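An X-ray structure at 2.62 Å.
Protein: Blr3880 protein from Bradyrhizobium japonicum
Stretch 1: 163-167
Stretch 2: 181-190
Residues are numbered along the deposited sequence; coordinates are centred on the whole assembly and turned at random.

Stretch 1 163-167: GLTGI
Stretch 2, residues 181-190: NFYRDSKRLI

This is a small, mainly apolar contact in which one leucine of an extended segment packs onto one side of a helix, aided by a single bridging water and with no direct hydrogen bond between the stretches. About 250 Å² is buried, both sides summed.

Stretch 2 is helical from Asn-181 to Ile-190, and the helix runs on in both directions. Phi and psi stay near -60° and -45°. Backbone bonds of the i to i+4 kind hold it, among them Asp-185 N to Asn-181 O at 2.7 Å and Leu-189 N to Asp-185 O at 2.8 Å. Stretch 1 is extended through its middle, with phi/psi of -64/121 at Leu-164, -90/95 at Thr-165 and -71/137 at Gly-166.

The register is set by two close approaches. Leu-164 CA lies 6.0 Å from Ser-186 CA, and Gly-166 CA lies 6.2 Å from Phe-182 CA. Two residues forward along stretch 1 thus match four residues back along the helix, so the chains run in opposite senses.

Leu-164 is the centre of the contact and has the largest covered area, 105 Å². Its CA-to-CB bond points toward the helix, with chi1 t (-177°) and chi2 p (64°). Leu-164 CD2 reaches Asp-185 CB at 3.5 Å, Phe-182 CD1 at 3.8 Å and Ser-186 OG at 3.8 Å. Leu-164 CB meets Leu-189 CD1 at 3.8 Å. A branched apolar side chain suits this buried site, since it can touch several helix residues at once. The CA-to-CB bond of Leu-189 points toward stretch 1, with chi1 m and chi2 t.

The CA-to-CB bond of Phe-182 points sideways, but chi1 t (173°) and chi2 76° bring its ring nearer to stretch 1. Leu-164 O sits at the ring edge, near its plane, 3.3 Å from Phe-182 CE1. Gly-166 N is also 3.3 Å from Phe-182 CE1. Glycine fits here because there is no room for more: an ideal CB on Gly-166 would lie 2.6 Å from Phe-182 CD1, a clash.

The CA-to-CB bonds of Thr-165 (chi1 m) and Ile-167 (chi1 t, chi2 p), which flank Gly-166 in sequence, point away from the helix. Thr-165 OG1 is hydrogen-bonded elsewhere in the structure.

The polar atoms Leu-164 O and Ser-186 OG are bridged by a water. Water 1 donates to Leu-164 O at 2.8 Å and to Ser-186 OG at 2.9 Å, linking the two stretches. Ser-186, chi1 m, in turn donates from OG to Phe-182 O at 2.9 Å. This small side chain can therefore bond back to its own helix and still accept from the water.

The CA-to-CB bond of Asp-185 points toward stretch 1, with chi1 m. Its CB is the atom closest to Leu-164, and its carboxylate is bonded by Arg-184. Arg-184 NH2 forms a salt bridge with Asp-185 OD1 at 3.0 Å, and Arg-184 NE donates to Asp-185 OD1, also at 3.0 Å. Arg-184 itself is exposed and does not touch stretch 1.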

ATOM      1  N   GLY A 163      20.215  -9.356  17.689  1.00 32.68           N
ATOM      2  CA  GLY A 163      20.724  -9.308  19.044  1.00 33.50           C
ATOM      3  C   GLY A 163      19.638  -9.244  20.092  1.00 34.08           C
ATOM      4  O   GLY A 163      18.471  -9.026  19.775  1.00 34.24           O
ATOM      5  N   LEU A 164      20.027  -9.445  21.346  1.00 33.96           N
ATOM      6  CA  LEU A 164      19.089  -9.398  22.461  1.00 35.24           C
ATOM      7  C   LEU A 164      18.534  -7.981  22.565  1.00 36.45           C
ATOM      8  O   LEU A 164      19.286  -7.024  22.737  1.00 37.35           O
ATOM      9  CB  LEU A 164      19.797  -9.774  23.765  1.00 34.08           C
ATOM     10  CG  LEU A 164      18.917  -9.839  25.015  1.00 33.44           C
ATOM     11  CD1 LEU A 164      17.886 -10.949  24.875  1.00 31.77           C
ATOM     12  CD2 LEU A 164      19.791 -10.068  26.220  1.00 32.17           C
ATOM     13  N   THR A 165      17.217  -7.851  22.461  1.00 37.41           N
ATOM     14  CA  THR A 165      16.567  -6.546  22.526  1.00 38.20           C
ATOM     15  C   THR A 165      16.187  -6.162  23.955  1.00 38.70           C
ATOM     16  O   THR A 165      15.120  -6.536  24.437  1.00 38.96           O
ATOM     17  CB  THR A 165      15.303  -6.538  21.650  1.00 37.46           C
ATOM     18  OG1 THR A 165      15.667  -6.832  20.295  1.00 36.43           O
ATOM     19  CG2 THR A 165      14.619  -5.186  21.710  1.00 37.73           C
ATOM     20  N   GLY A 166      17.058  -5.408  24.624  1.00 39.27           N
ATOM     21  CA  GLY A 166      16.799  -5.003  25.998  1.00 40.26           C
ATOM     22  C   GLY A 166      15.697  -3.971  26.172  1.00 41.57           C
ATOM     23  O   GLY A 166      15.610  -3.010  25.410  1.00 42.42           O
ATOM     24  N   ILE A 167      14.848  -4.174  27.173  1.00 41.34           N
ATOM     25  CA  ILE A 167      13.750  -3.259  27.464  1.00 42.22           C
ATOM     26  C   ILE A 167      13.722  -3.128  28.985  1.00 44.11           C
ATOM     27  O   ILE A 167      13.592  -4.114  29.716  1.00 43.90           O
ATOM     28  CB  ILE A 167      12.398  -3.795  26.914  1.00 42.52           C
ATOM     29  CG1 ILE A 167      11.260  -2.841  27.275  1.00 40.88           C
ATOM     30  CG2 ILE A 167      12.122  -5.179  27.445  1.00 43.13           C
ATOM     31  CD1 ILE A 167      11.233  -1.594  26.437  1.00 40.77           C
ATOM     32  N   ASN A 181      21.309  -8.527  33.758  1.00 44.75           N
ATOM     33  CA  ASN A 181      21.044  -9.713  32.945  1.00 44.51           C
ATOM     34  C   ASN A 181      21.211  -9.405  31.457  1.00 44.29           C
ATOM     35  O   ASN A 181      21.723 -10.223  30.688  1.00 44.75           O
ATOM     36  CB  ASN A 181      19.629 -10.241  33.202  1.00 44.24           C
ATOM     37  CG  ASN A 181      19.460 -10.789  34.608  1.00 44.19           C
ATOM     38  OD1 ASN A 181      20.339 -11.482  35.130  1.00 44.13           O
ATOM     39  ND2 ASN A 181      18.323 -10.494  35.225  1.00 44.92           N
ATOM     40  N   PHE A 182      20.774  -8.221  31.049  1.00 43.58           N
ATOM     41  CA  PHE A 182      20.908  -7.830  29.659  1.00 42.78           C
ATOM     42  C   PHE A 182      22.385  -7.840  29.256  1.00 43.93           C
ATOM     43  O   PHE A 182      22.754  -8.383  28.208  1.00 44.10           O
ATOM     44  CB  PHE A 182      20.333  -6.428  29.436  1.00 40.45           C
ATOM     45  CG  PHE A 182      20.580  -5.896  28.058  1.00 38.36           C
ATOM     46  CD1 PHE A 182      19.833  -6.350  26.981  1.00 36.82           C
ATOM     47  CD2 PHE A 182      21.603  -4.982  27.828  1.00 36.53           C
ATOM     48  CE1 PHE A 182      20.106  -5.901  25.689  1.00 36.65           C
ATOM     49  CE2 PHE A 182      21.884  -4.529  26.538  1.00 35.60           C
ATOM     50  CZ  PHE A 182      21.134  -4.992  25.470  1.00 35.78           C
ATOM     51  N   TYR A 183      23.229  -7.223  30.081  1.00 43.61           N
ATOM     52  CA  TYR A 183      24.658  -7.179  29.789  1.00 43.93           C
ATOM     53  C   TYR A 183      25.228  -8.588  29.774  1.00 44.81           C
ATOM     54  O   TYR A 183      26.030  -8.944  28.906  1.00 45.63           O
ATOM     55  CB  TYR A 183      25.410  -6.375  30.845  1.00 43.66           C
ATOM     56  CG  TYR A 183      26.910  -6.460  30.673  1.00 42.33           C
ATOM     57  CD1 TYR A 183      27.531  -5.840  29.606  1.00 41.85           C
ATOM     58  CD2 TYR A 183      27.701  -7.185  31.561  1.00 41.14           C
ATOM     59  CE1 TYR A 183      28.906  -5.929  29.416  1.00 41.82           C
ATOM     60  CE2 TYR A 183      29.085  -7.286  31.382  1.00 40.40           C
ATOM     61  CZ  TYR A 183      29.679  -6.649  30.302  1.00 41.45           C
ATOM     62  OH  TYR A 183      31.046  -6.710  30.096  1.00 41.07           O
ATOM     63  N   ARG A 184      24.820  -9.379  30.759  1.00 44.86           N
ATOM     64  CA  ARG A 184      25.279 -10.755  30.880  1.00 45.12           C
ATOM     65  C   ARG A 184      24.919 -11.542  29.620  1.00 44.16           C
ATOM     66  O   ARG A 184      25.801 -12.061  28.931  1.00 43.20           O
ATOM     67  CB  ARG A 184      24.631 -11.402  32.101  1.00 46.32           C
ATOM     68  CG  ARG A 184      25.132 -12.802  32.432  1.00 48.16           C
ATOM     69  CD  ARG A 184      24.149 -13.474  33.386  1.00 50.26           C
ATOM     70  NE  ARG A 184      22.838 -13.618  32.748  1.00 52.30           N
ATOM     71  CZ  ARG A 184      21.708 -13.887  33.396  1.00 52.99           C
ATOM     72  NH1 ARG A 184      21.721 -14.040  34.719  1.00 52.97           N
ATOM     73  NH2 ARG A 184      20.566 -14.012  32.721  1.00 53.08           N
ATOM     74  N   ASP A 185      23.623 -11.610  29.316  1.00 43.38           N
ATOM     75  CA  ASP A 185      23.154 -12.342  28.143  1.00 42.75           C
ATOM     76  C   ASP A 185      23.711 -11.815  26.820  1.00 43.13           C
ATOM     77  O   ASP A 185      24.131 -12.603  25.969  1.00 43.91           O
ATOM     78  CB  ASP A 185      21.627 -12.358  28.096  1.00 41.01           C
ATOM     79  CG  ASP A 185      21.016 -13.008  29.327  1.00 40.75           C
ATOM     80  OD1 ASP A 185      21.677 -13.870  29.943  1.00 40.98           O
ATOM     81  OD2 ASP A 185      19.866 -12.669  29.674  1.00 40.29           O
ATOM     82  N   SER A 186      23.726 -10.495  26.638  1.00 42.02           N
ATOM     83  CA  SER A 186      24.252  -9.919  25.399  1.00 42.37           C
ATOM     84  C   SER A 186      25.708 -10.316  25.210  1.00 42.01           C
ATOM     85  O   SER A 186      26.154 -10.589  24.093  1.00 40.52           O
ATOM     86  CB  SER A 186      24.154  -8.389  25.419  1.00 42.28           C
ATOM     87  OG  SER A 186      22.803  -7.968  25.386  1.00 43.27           O
ATOM     88  N   LYS A 187      26.438 -10.344  26.322  1.00 42.14           N
ATOM     89  CA  LYS A 187      27.855 -10.686  26.321  1.00 41.88           C
ATOM     90  C   LYS A 187      28.025 -12.137  25.871  1.00 41.82           C
ATOM     91  O   LYS A 187      28.933 -12.468  25.095  1.00 40.59           O
ATOM     92  CB  LYS A 187      28.426 -10.488  27.729  1.00 42.09           C
ATOM     93  CG  LYS A 187      29.932 -10.311  27.776  1.00 44.42           C
ATOM     94  CD  LYS A 187      30.357  -8.957  27.207  1.00 46.89           C
ATOM     95  CE  LYS A 187      31.886  -8.862  27.049  1.00 47.84           C
ATOM     96  NZ  LYS A 187      32.634  -9.095  28.325  1.00 49.82           N
ATOM     97  N   ARG A 188      27.141 -13.000  26.357  1.00 41.01           N
ATOM     98  CA  ARG A 188      27.185 -14.409  26.004  1.00 40.64           C
ATOM     99  C   ARG A 188      26.861 -14.595  24.529  1.00 41.60           C
ATOM    100  O   ARG A 188      27.578 -15.296  23.809  1.00 42.09           O
ATOM    101  CB  ARG A 188      26.177 -15.196  26.850  1.00 40.27           C
ATOM    102  CG  ARG A 188      26.069 -16.666  26.481  1.00 39.11           C
ATOM    103  CD  ARG A 188      25.281 -17.436  27.524  1.00 39.12           C
ATOM    104  NE  ARG A 188      23.855 -17.121  27.490  1.00 41.46           N
ATOM    105  CZ  ARG A 188      23.051 -17.399  26.464  1.00 42.39           C
ATOM    106  NH1 ARG A 188      23.531 -17.998  25.376  1.00 43.35           N
ATOM    107  NH2 ARG A 188      21.759 -17.090  26.528  1.00 42.41           N
ATOM    108  N   LEU A 189      25.782 -13.952  24.086  1.00 40.70           N
ATOM    109  CA  LEU A 189      25.333 -14.060  22.706  1.00 39.65           C
ATOM    110  C   LEU A 189      26.355 -13.527  21.713  1.00 40.26           C
ATOM    111  O   LEU A 189      26.489 -14.065  20.612  1.00 40.78           O
ATOM    112  CB  LEU A 189      23.993 -13.344  22.538  1.00 37.53           C
ATOM    113  CG  LEU A 189      22.877 -13.903  23.426  1.00 35.47           C
ATOM    114  CD1 LEU A 189      21.637 -13.049  23.279  1.00 34.69           C
ATOM    115  CD2 LEU A 189      22.587 -15.346  23.055  1.00 33.41           C
ATOM    116  N   ILE A 190      27.074 -12.476  22.093  1.00 40.01           N
ATOM    117  CA  ILE A 190      28.094 -11.915  21.210  1.00 40.55           C
ATOM    118  C   ILE A 190      29.196 -12.955  21.052  1.00 41.54           C
ATOM    119  O   ILE A 190      29.779 -13.110  19.977  1.00 42.14           O
ATOM    120  CB  ILE A 190      28.708 -10.617  21.790  1.00 40.40           C
ATOM    121  CG1 ILE A 190      27.651  -9.504  21.796  1.00 39.79           C
ATOM    122  CG2 ILE A 190      29.924 -10.204  20.975  1.00 38.30           C
ATOM    123  CD1 ILE A 190      28.050  -8.259  22.559  1.00 40.19           C
TER
HETATM  124  O   HOH W   1      22.110  -6.876  22.833  1.00 41.43           O